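Side-chain contacts in Lmo0181 protein (Listeria monocytogenes serovar 1/2a, PDB 5F7V), which binds the cyclic glucose tetrasaccharide cycloalternan and, as a lipid-anchored substrate-binding protein, probably delivers it to an ABC transporter: residues V267-G272 / V345-Q350; T250-F255 / W319-T324; T173-T178 / F182-A187. One frame throughout, in Å; residues are numbered along the deposited sequence.

Contact 1: V267-G272 / V345-Q350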
loop_
_atom_site.group_PDB
_atom_site.type_symbol
_atom_site.label_atom_id
_atom_site.label_comp_id
_atom_site.label_asym_id
_atom_site.label_seq_id
_atom_site.Cartn_x
_atom_site.Cartn_y
_atom_site.Cartn_z
ATOM N N VAL A 267 -1.192 -16.429 -6.366
ATOM C CA VAL A 267 -1.402 -15.635 -5.152
ATOM C C VAL A 267 -2.418 -16.262 -4.238
ATOM O O VAL A 267 -3.276 -17.052 -4.679
ATOM C CB VAL A 267 -1.827 -14.191 -5.486
ATOM C CG1 VAL A 267 -0.804 -13.496 -6.361
ATOM C CG2 VAL A 267 -3.198 -14.130 -6.107
ATOM N N GLN A 268 -2.357 -15.926 -2.967
ATOM C CA GLN A 268 -3.278 -16.408 -1.941
ATOM C C GLN A 268 -3.537 -15.349 -0.885
ATOM O O GLN A 268 -2.728 -14.477 -0.660
ATOM C CB GLN A 268 -2.718 -17.693 -1.288
ATOM C CG GLN A 268 -3.670 -18.439 -0.361
ATOM C CD GLN A 268 -4.967 -18.759 -1.044
ATOM O OE1 GLN A 268 -5.922 -18.005 -0.968
ATOM N NE2 GLN A 268 -5.003 -19.912 -1.724
ATOM N N VAL A 269 -4.711 -15.438 -0.267
ATOM C CA VAL A 269 -4.993 -14.640 0.939
ATOM C C VAL A 269 -3.961 -14.896 1.999
ATOM O O VAL A 269 -3.606 -16.049 2.234
ATOM C CB VAL A 269 -6.387 -14.986 1.489
ATOM C CG1 VAL A 269 -6.717 -14.117 2.712
ATOM C CG2 VAL A 269 -7.477 -14.845 0.440
ATOM N N GLU A 270 -3.434 -13.839 2.616
ATOM C CA GLU A 270 -2.412 -14.039 3.654
ATOM C C GLU A 270 -2.938 -14.792 4.877
ATOM O O GLU A 270 -4.089 -14.575 5.304
ATOM C CB GLU A 270 -1.859 -12.707 4.089
ATOM C CG GLU A 270 -1.131 -11.950 2.990
ATOM C CD GLU A 270 -0.461 -10.749 3.637
ATOM O OE1 GLU A 270 -1.148 -9.752 3.884
ATOM O OE2 GLU A 270 0.762 -10.765 3.896
ATOM N N ALA A 271 -2.066 -15.602 5.446
ATOM C CA ALA A 271 -2.394 -16.325 6.685
ATOM C C ALA A 271 -2.387 -15.427 7.916
ATOM O O ALA A 271 -1.541 -14.563 8.046
ATOM C CB ALA A 271 -1.398 -17.457 6.873
ATOM N N GLY A 272 -3.300 -15.652 8.845
ATOM C CA GLY A 272 -3.275 -15.019 10.159
ATOM C C GLY A 272 -2.973 -16.025 11.232
ATOM O O GLY A 272 -2.518 -17.126 10.977
ATOM N N VAL A 345 -7.693 -11.526 -4.283
ATOM C CA VAL A 345 -7.630 -10.090 -4.048
ATOM C C VAL A 345 -8.946 -9.619 -3.430
ATOM O O VAL A 345 -8.948 -8.836 -2.481
ATOM C CB VAL A 345 -7.331 -9.367 -5.386
ATOM C CG1 VAL A 345 -7.390 -7.859 -5.196
ATOM C CG2 VAL A 345 -5.995 -9.779 -6.009
ATOM N N PHE A 346 -10.057 -10.078 -3.993
ATOM C CA PHE A 346 -11.368 -9.665 -3.493
ATOM C C PHE A 346 -11.741 -10.411 -2.225
ATOM O O PHE A 346 -12.335 -9.809 -1.330
ATOM C CB PHE A 346 -12.407 -9.817 -4.617
ATOM C CG PHE A 346 -12.044 -8.981 -5.789
ATOM C CD1 PHE A 346 -12.317 -7.635 -5.797
ATOM C CD2 PHE A 346 -11.347 -9.548 -6.838
ATOM C CE1 PHE A 346 -11.910 -6.864 -6.890
ATOM C CE2 PHE A 346 -10.925 -8.789 -7.915
ATOM C CZ PHE A 346 -11.233 -7.453 -7.936
ATOM N N GLU A 347 -11.393 -11.692 -2.122
ATOM C CA GLU A 347 -11.675 -12.431 -0.872
ATOM C C GLU A 347 -10.996 -11.743 0.310
ATOM O O GLU A 347 -11.561 -11.693 1.411
ATOM C CB GLU A 347 -11.141 -13.850 -0.984
ATOM C CG GLU A 347 -11.947 -14.721 -1.917
ATOM C CD GLU A 347 -11.194 -15.957 -2.392
ATOM O OE1 GLU A 347 -10.010 -16.150 -2.037
ATOM O OE2 GLU A 347 -11.848 -16.738 -3.120
ATOM N N SER A 348 -9.807 -11.175 0.095
ATOM C CA SER A 348 -9.051 -10.531 1.168
ATOM C C SER A 348 -9.790 -9.342 1.762
ATOM O O SER A 348 -9.570 -9.046 2.934
ATOM C CB SER A 348 -7.680 -10.114 0.650
ATOM O OG SER A 348 -6.834 -11.188 0.285
ATOM N N LEU A 349 -10.678 -8.683 1.020
ATOM C CA LEU A 349 -11.360 -7.496 1.519
ATOM C C LEU A 349 -12.249 -7.767 2.706
ATOM O O LEU A 349 -12.473 -6.868 3.503
ATOM C CB LEU A 349 -12.139 -6.845 0.398
ATOM C CG LEU A 349 -11.315 -6.333 -0.784
ATOM C CD1 LEU A 349 -12.225 -5.953 -1.926
ATOM C CD2 LEU A 349 -10.447 -5.161 -0.359
ATOM N N GLN A 350 -12.725 -8.995 2.884
ATOM C CA GLN A 350 -13.509 -9.334 4.061
ATOM C C GLN A 350 -12.760 -9.070 5.377
ATOM O O GLN A 350 -13.331 -8.720 6.395
ATOM C CB GLN A 350 -13.917 -10.815 4.043
ATOM C CG GLN A 350 -14.845 -11.176 5.193
ATOM C CD GLN A 350 -15.398 -12.608 5.177
ATOM O OE1 GLN A 350 -15.724 -13.203 6.208
ATOM N NE2 GLN A 350 -15.458 -13.186 4.003
HETATM O O HOH W 1 -8.169 -18.014 -2.581
HETATM O O HOH W 2 -4.323 -11.251 1.492
#
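Val269 and Ser348 mark the closest approach of the two backbones, with their CA atoms 5.8 Å apart: the chain leaves strand 265-268 as an extended segment and passes beside helix 343-347 and the helically wound residues after it. Here the chain just past a strand packs against the end region of a helix within the type II periplasmic-binding-protein fold, and no direct hydrogen bond joins the segments. Val269 makes the direct contact, methyls against oxygens. Its forked side chain straddles the Ser348 hydroxyl, with CG2 3.7 Å from Ser348 OG and CG1 3.8 Å from the same atom. CG2 lies anti to the carbonyl carbon (CG1 anti to the backbone N, chi1 -178°), a rotation that also brings it to 3.8 Å from Glu347 OE1; the two side chains cross at about a right angle. A small, branched apolar residue fits here because CG1 and CG2 can both lie against the Ser348 hydroxyl. Gln268 starts away from the helix but curls back at CG (chi2 54°). Its OE1 takes the N-H of Val269 at 2.9 Å, a bent bond reaching the oxygen from the flank, and its NE2 is held by Pro147 O, so both ends of the amide are pinned. A water lying between Gln268 OE1 and Glu347 OE1 joins the exposed carboxylate to this amide. Ser348, buried, needs partners for its hydroxyl: OG gives its proton to Ala344 O, one turn back, and receives one from a second water 2.8 Å away, which itself accepts the backbone N-H of Glu270, 3.0 Å from Glu270 N.

Contact 2: T250-F255 / W319-T324. With GLC (alpha-D-glucopyranose), chain B; GLC (alpha-D-glucopyranose), chain C; GLC (alpha-D-glucopyranose), chain D.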
loop_
_atom_site.group_PDB
_atom_site.type_symbol
_atom_site.label_atom_id
_atom_site.label_comp_id
_atom_site.label_asym_id
_atom_site.label_seq_id
_atom_site.Cartn_x
_atom_site.Cartn_y
_atom_site.Cartn_z
ATOM N N THR A 250 3.426 -9.076 -0.521
ATOM C CA THR A 250 3.551 -7.770 -1.164
ATOM C C THR A 250 2.266 -7.414 -1.861
ATOM O O THR A 250 1.300 -8.182 -1.898
ATOM C CB THR A 250 4.775 -7.740 -2.100
ATOM O OG1 THR A 250 5.094 -6.383 -2.386
ATOM C CG2 THR A 250 4.526 -8.528 -3.353
ATOM N N GLY A 251 2.244 -6.197 -2.381
ATOM C CA GLY A 251 1.000 -5.697 -2.936
ATOM C C GLY A 251 0.696 -6.088 -4.357
ATOM O O GLY A 251 1.550 -6.434 -5.171
ATOM N N ILE A 252 -0.586 -5.934 -4.670
ATOM C CA ILE A 252 -1.078 -6.183 -6.025
ATOM C C ILE A 252 -0.494 -5.193 -7.030
ATOM O O ILE A 252 -0.604 -5.384 -8.237
ATOM C CB ILE A 252 -2.627 -6.193 -6.117
ATOM C CG1 ILE A 252 -3.260 -4.821 -5.842
ATOM C CG2 ILE A 252 -3.179 -7.261 -5.177
ATOM C CD1 ILE A 252 -4.763 -4.787 -5.946
ATOM N N TRP A 253 0.093 -4.106 -6.523
ATOM C CA TRP A 253 0.819 -3.138 -7.362
ATOM C C TRP A 253 2.062 -3.709 -7.998
ATOM O O TRP A 253 2.630 -3.046 -8.860
ATOM C CB TRP A 253 1.179 -1.845 -6.588
ATOM C CG TRP A 253 1.874 -2.083 -5.303
ATOM C CD1 TRP A 253 3.231 -2.162 -5.097
ATOM C CD2 TRP A 253 1.262 -2.227 -4.022
ATOM N NE1 TRP A 253 3.490 -2.394 -3.786
ATOM C CE2 TRP A 253 2.307 -2.417 -3.089
ATOM C CE3 TRP A 253 -0.063 -2.196 -3.547
ATOM C CZ2 TRP A 253 2.059 -2.608 -1.718
ATOM C CZ3 TRP A 253 -0.286 -2.368 -2.189
ATOM C CH2 TRP A 253 0.746 -2.582 -1.289
ATOM N N LEU A 254 2.473 -4.920 -7.616
ATOM C CA LEU A 254 3.599 -5.577 -8.286
ATOM C C LEU A 254 3.157 -6.626 -9.305
ATOM O O LEU A 254 4.018 -7.257 -9.909
ATOM C CB LEU A 254 4.565 -6.196 -7.275
ATOM C CG LEU A 254 5.293 -5.115 -6.462
ATOM C CD1 LEU A 254 6.301 -5.793 -5.522
ATOM C CD2 LEU A 254 5.964 -4.018 -7.281
ATOM N N PHE A 255 1.864 -6.813 -9.523
ATOM C CA PHE A 255 1.456 -7.772 -10.534
ATOM C C PHE A 255 1.998 -7.396 -11.916
ATOM O O PHE A 255 2.412 -8.295 -12.641
ATOM C CB PHE A 255 -0.065 -7.833 -10.642
ATOM C CG PHE A 255 -0.765 -8.599 -9.549
ATOM C CD1 PHE A 255 -0.103 -9.136 -8.438
ATOM C CD2 PHE A 255 -2.157 -8.706 -9.608
ATOM C CE1 PHE A 255 -0.812 -9.789 -7.450
ATOM C CE2 PHE A 255 -2.857 -9.364 -8.640
ATOM C CZ PHE A 255 -2.180 -9.888 -7.551
ATOM N N TRP A 319 -3.181 -2.104 -12.751
ATOM C CA TRP A 319 -2.602 -1.033 -11.930
ATOM C C TRP A 319 -3.463 -0.783 -10.710
ATOM O O TRP A 319 -4.270 0.125 -10.661
ATOM C CB TRP A 319 -2.356 0.199 -12.787
ATOM C CG TRP A 319 -1.781 1.342 -12.016
ATOM C CD1 TRP A 319 -1.101 1.298 -10.830
ATOM C CD2 TRP A 319 -1.877 2.719 -12.382
ATOM N NE1 TRP A 319 -0.761 2.569 -10.466
ATOM C CE2 TRP A 319 -1.231 3.468 -11.387
ATOM C CE3 TRP A 319 -2.452 3.395 -13.464
ATOM C CZ2 TRP A 319 -1.173 4.866 -11.441
ATOM C CZ3 TRP A 319 -2.362 4.780 -13.506
ATOM C CH2 TRP A 319 -1.729 5.496 -12.503
ATOM N N GLU A 320 -3.300 -1.650 -9.717
ATOM C CA GLU A 320 -4.161 -1.655 -8.520
ATOM C C GLU A 320 -5.599 -1.860 -8.992
ATOM O O GLU A 320 -5.807 -2.560 -9.978
ATOM C CB GLU A 320 -3.957 -0.433 -7.641
ATOM C CG GLU A 320 -2.495 -0.320 -7.191
ATOM C CD GLU A 320 -2.239 0.706 -6.122
ATOM O OE1 GLU A 320 -3.189 1.464 -5.730
ATOM O OE2 GLU A 320 -1.058 0.755 -5.712
ATOM N N LEU A 321 -6.596 -1.311 -8.312
ATOM C CA LEU A 321 -8.004 -1.398 -8.686
ATOM C C LEU A 321 -8.550 0.001 -8.783
ATOM O O LEU A 321 -8.210 0.852 -7.987
ATOM C CB LEU A 321 -8.776 -2.236 -7.646
ATOM C CG LEU A 321 -8.424 -3.727 -7.573
ATOM C CD1 LEU A 321 -9.087 -4.338 -6.350
ATOM C CD2 LEU A 321 -8.825 -4.452 -8.832
ATOM N N PRO A 322 -9.424 0.247 -9.760
ATOM C CA PRO A 322 -10.122 1.527 -9.854
ATOM C C PRO A 322 -11.121 1.690 -8.725
ATOM O O PRO A 322 -11.548 0.739 -8.097
ATOM C CB PRO A 322 -10.798 1.441 -11.210
ATOM C CG PRO A 322 -11.121 -0.018 -11.323
ATOM C CD PRO A 322 -9.978 -0.751 -10.694
ATOM N N ALA A 323 -11.446 2.939 -8.453
ATOM C CA ALA A 323 -12.463 3.214 -7.465
ATOM C C ALA A 323 -13.857 2.723 -7.813
ATOM O O ALA A 323 -14.630 2.389 -6.929
ATOM C CB ALA A 323 -12.494 4.680 -7.171
ATOM N N THR A 324 -14.190 2.708 -9.099
ATOM C CA THR A 324 -15.513 2.239 -9.523
ATOM C C THR A 324 -15.669 0.745 -9.208
ATOM O O THR A 324 -14.724 -0.007 -9.445
ATOM C CB THR A 324 -15.741 2.560 -11.012
ATOM O OG1 THR A 324 -15.720 3.986 -11.192
ATOM C CG2 THR A 324 -17.103 2.003 -11.457
HETATM C C1 GLC B . 1.273 1.110 -2.486
HETATM C C2 GLC B . -0.063 1.816 -2.533
HETATM C C3 GLC B . -0.110 2.918 -1.491
HETATM C C4 GLC B . 0.285 2.380 -0.121
HETATM C C5 GLC B . 1.653 1.714 -0.193
HETATM C C6 GLC B . 2.057 1.044 1.114
HETATM O O2 GLC B . -0.260 2.339 -3.851
HETATM O O3 GLC B . -1.449 3.402 -1.438
HETATM O O4 GLC B . 0.399 3.495 0.768
HETATM O O5 GLC B . 1.604 0.659 -1.179
HETATM O O6 GLC B . 3.267 0.324 0.787
HETATM C C1 GLC C . 6.280 -3.218 -0.928
HETATM C C2 GLC C . 7.591 -3.981 -0.861
HETATM C C3 GLC C . 8.768 -3.142 -1.290
HETATM C C4 GLC C . 8.498 -2.438 -2.608
HETATM C C5 GLC C . 7.200 -1.662 -2.538
HETATM C C6 GLC C . 6.878 -1.167 -3.939
HETATM O O2 GLC C . 7.806 -4.533 0.443
HETATM O O3 GLC C . 10.004 -3.836 -1.311
HETATM O O4 GLC C . 9.592 -1.602 -2.967
HETATM O O5 GLC C . 6.134 -2.548 -2.199
HETATM O O6 GLC C . 5.663 -0.412 -4.005
HETATM C C1 GLC D . 5.827 0.958 -3.633
HETATM C C2 GLC D . 4.603 1.360 -2.833
HETATM C C3 GLC D . 3.346 1.382 -3.686
HETATM C C4 GLC D . 3.587 2.301 -4.867
HETATM C C5 GLC D . 4.780 1.751 -5.659
HETATM C C6 GLC D . 5.070 2.558 -6.918
HETATM O O2 GLC D . 4.452 0.455 -1.740
HETATM O O3 GLC D . 2.278 1.983 -2.959
HETATM O O4 GLC D . 2.409 2.428 -5.669
HETATM O O5 GLC D . 5.924 1.759 -4.803
HETATM O O6 GLC D . 5.592 3.822 -6.511
#
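Trp253 and Glu320 make the tight side of this contact, Glu320 OE2 lying 3.5 Å from Trp253 CB with the carboxylate tilted 55° from the indole. Ile252 and Leu321 form a looser, apolar side at ordinary van der Waals distance: they meet at about a right angle, Ile252 CD1 4.1 Å from Leu321 CG, and Tyr333 and Val345 press on both residues. This is the ligand cleft of a type II periplasmic-binding-protein fold, and backbone hydrogen bonds tie both segments to strand 119-135, Ile252 to Asn129 and Leu321 to Phe127. Trp253, with CG held between its own backbone N and carbonyl carbon (chi1 52°), folds its ring back over Gly251, whose lack of a side chain allows CA to sit 3.3 Å from the indole plane. The other face is a platform for cycloalternan, though Trp253 stays partly exposed: C1 of the chain B glucose stands over the indole centre, 3.5 Å above its plane, and C3 of the chain D glucose lies nearer the rim. At the ring edge, in plane, Trp253 NE1 donates an almost straight bond of 3.1 Å to O5 of the chain C glucose. Glu320 OE2 accepts the O2 hydroxyl of the chain B glucose, while Ser126 OG binds its OE1.

Contact 3: T173-T178 / F182-A187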
loop_
_atom_site.group_PDB
_atom_site.type_symbol
_atom_site.label_atom_id
_atom_site.label_comp_id
_atom_site.label_asym_id
_atom_site.label_seq_id
_atom_site.Cartn_x
_atom_site.Cartn_y
_atom_site.Cartn_z
ATOM N N THR A 173 10.470 -17.501 2.416
ATOM C CA THR A 173 9.512 -16.395 2.536
ATOM C C THR A 173 10.200 -15.063 2.649
ATOM O O THR A 173 11.379 -14.971 2.948
ATOM C CB THR A 173 8.573 -16.684 3.686
ATOM O OG1 THR A 173 7.424 -15.819 3.610
ATOM C CG2 THR A 173 9.214 -16.532 5.063
ATOM N N SER A 174 9.434 -14.015 2.424
ATOM C CA SER A 174 9.913 -12.662 2.663
ATOM C C SER A 174 8.690 -11.800 2.942
ATOM O O SER A 174 7.677 -11.854 2.228
ATOM C CB SER A 174 10.635 -12.099 1.443
ATOM O OG SER A 174 11.123 -10.791 1.772
ATOM N N GLN A 175 8.813 -10.979 3.965
ATOM C CA GLN A 175 7.714 -10.115 4.415
ATOM C C GLN A 175 8.354 -8.907 5.088
ATOM O O GLN A 175 9.341 -9.035 5.837
ATOM C CB GLN A 175 6.862 -10.866 5.420
ATOM C CG GLN A 175 5.688 -10.069 5.954
ATOM C CD GLN A 175 4.566 -10.891 6.540
ATOM O OE1 GLN A 175 3.455 -10.380 6.738
ATOM N NE2 GLN A 175 4.859 -12.126 6.846
ATOM N N PRO A 176 7.825 -7.709 4.837
ATOM C CA PRO A 176 8.418 -6.535 5.500
ATOM C C PRO A 176 8.241 -6.593 7.022
ATOM O O PRO A 176 7.247 -7.056 7.546
ATOM C CB PRO A 176 7.640 -5.370 4.892
ATOM C CG PRO A 176 7.148 -5.896 3.569
ATOM C CD PRO A 176 6.804 -7.309 3.842
ATOM N N VAL A 177 9.249 -6.117 7.729
ATOM C CA VAL A 177 9.187 -5.940 9.178
ATOM C C VAL A 177 9.228 -4.435 9.437
ATOM O O VAL A 177 10.263 -3.880 9.764
ATOM C CB VAL A 177 10.265 -6.724 9.945
ATOM C CG1 VAL A 177 9.940 -6.695 11.427
ATOM C CG2 VAL A 177 10.270 -8.160 9.437
ATOM N N THR A 178 8.073 -3.813 9.242
ATOM C CA THR A 178 7.905 -2.374 9.233
ATOM C C THR A 178 6.629 -2.026 9.990
ATOM O O THR A 178 5.794 -2.895 10.222
ATOM C CB THR A 178 7.765 -1.833 7.792
ATOM O OG1 THR A 178 6.564 -2.421 7.250
ATOM C CG2 THR A 178 8.990 -2.119 6.957
ATOM N N PHE A 182 3.282 -4.150 10.230
ATOM C CA PHE A 182 2.993 -4.627 11.592
ATOM C C PHE A 182 1.607 -4.312 12.066
ATOM O O PHE A 182 1.086 -5.101 12.841
ATOM C CB PHE A 182 4.001 -4.024 12.548
ATOM C CG PHE A 182 3.950 -4.677 13.903
ATOM C CD1 PHE A 182 4.245 -6.032 14.025
ATOM C CD2 PHE A 182 3.584 -3.987 15.033
ATOM C CE1 PHE A 182 4.193 -6.682 15.236
ATOM C CE2 PHE A 182 3.526 -4.632 16.252
ATOM C CZ PHE A 182 3.814 -5.977 16.340
ATOM N N TYR A 183 0.978 -3.220 11.637
ATOM C CA TYR A 183 -0.381 -3.032 12.180
ATOM C C TYR A 183 -1.275 -4.172 11.694
ATOM O O TYR A 183 -2.211 -4.572 12.376
ATOM C CB TYR A 183 -0.986 -1.657 11.918
ATOM C CG TYR A 183 -1.316 -1.263 10.496
ATOM C CD1 TYR A 183 -2.498 -1.644 9.906
ATOM C CD2 TYR A 183 -0.459 -0.488 9.735
ATOM C CE1 TYR A 183 -2.841 -1.239 8.630
ATOM C CE2 TYR A 183 -0.774 -0.070 8.465
ATOM C CZ TYR A 183 -1.958 -0.473 7.921
ATOM O OH TYR A 183 -2.288 -0.035 6.665
ATOM N N LYS A 184 -1.016 -4.685 10.491
ATOM C CA LYS A 184 -1.719 -5.877 9.992
ATOM C C LYS A 184 -1.332 -7.151 10.730
ATOM O O LYS A 184 -2.195 -7.906 11.149
ATOM C CB LYS A 184 -1.444 -5.998 8.513
ATOM C CG LYS A 184 -1.991 -7.265 7.895
ATOM C CD LYS A 184 -1.558 -7.499 6.461
ATOM C CE LYS A 184 -0.054 -7.704 6.295
ATOM N NZ LYS A 184 0.309 -7.732 4.853
ATOM N N VAL A 185 -0.041 -7.426 10.838
ATOM C CA VAL A 185 0.413 -8.670 11.477
ATOM C C VAL A 185 0.028 -8.704 12.955
ATOM O O VAL A 185 -0.369 -9.751 13.470
ATOM C CB VAL A 185 1.930 -8.893 11.230
ATOM C CG1 VAL A 185 2.382 -10.157 11.910
ATOM C CG2 VAL A 185 2.161 -9.022 9.729
ATOM N N ALA A 186 0.089 -7.549 13.620
ATOM C CA ALA A 186 -0.453 -7.467 15.002
ATOM C C ALA A 186 -1.924 -7.844 15.055
ATOM O O ALA A 186 -2.335 -8.644 15.903
ATOM C CB ALA A 186 -0.247 -6.068 15.548
ATOM N N ALA A 187 -2.695 -7.328 14.096
ATOM C CA ALA A 187 -4.123 -7.672 14.058
ATOM C C ALA A 187 -4.371 -9.130 13.787
ATOM O O ALA A 187 -5.368 -9.680 14.255
ATOM C CB ALA A 187 -4.809 -6.810 13.007
#
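Phe182 rests one face of its ring on its own helix: Ala186 CB, one turn on, stands 4.1 Å above the ring plane and offset toward the rim. The ring also makes an edge-to-face pair with Phe372 of helix 361-376. Across the contact Thr178 O approaches obliquely and meets the root of the side chain, 3.1 Å from Phe182 CB. With CG anti to the backbone N (chi1 -168°) the ring swings away from Thr178, so a large aromatic can follow the first turn without blocking the carbonyl. The other flat group is the amide of Gln175. Its extended chain carries the amide across to Val185, where it lies obliquely against the CG2 methyl.

The one direct hydrogen bond between the segments runs from Phe182 N to Thr178 O, 2.8 Å long with an N-H...O angle of 141°. It closes the first turn of helix 179-187. Thr178 is the N-cap: its OG1, between backbone N and carbonyl carbon (chi1 63°), turns back to accept the N-H of Glu181, a backbone group with no earlier helical carbonyl to meet. Threonine, with a short hydroxyl arm, is well made for that task. Further along, Lys184 sends its ammonium to salt bridges with Glu181 and Glu270. Pro176 belongs to the glycan pocket, and the Thr178 side chain lies about 4 Å from a glucose at the nearest atoms. The OG1 bond thus makes a threonine-capped helix start, reached from strand 171-174, and it stands at the cleft of a type II periplasmic-binding-protein fold.

In the fold
All three contacts reach the same mixed sheet, and contact 2 lies at the sugar. Contacts 1 and 2 have centres 14 Å apart and share an apolar seam, in which Phe346 CE1 reaches Leu321 CD1 at 3.8 Å and Val345 CG2 reaches Ile252 CG2 at 3.9 Å. Contact 1 lies farther from the sugar, its Ser348 side chain about 13 Å from a glucose at the nearest atoms. Contact 3, 14 Å from contact 1 between centres, is tied to it by charge, with Glu270 OE1 2.7 Å from Lys184 NZ. Contacts 2 and 3 do not touch, yet both place residues in the pocket, and strands 245-251 and 171-174, which lead into them, are neighbours in the sheet.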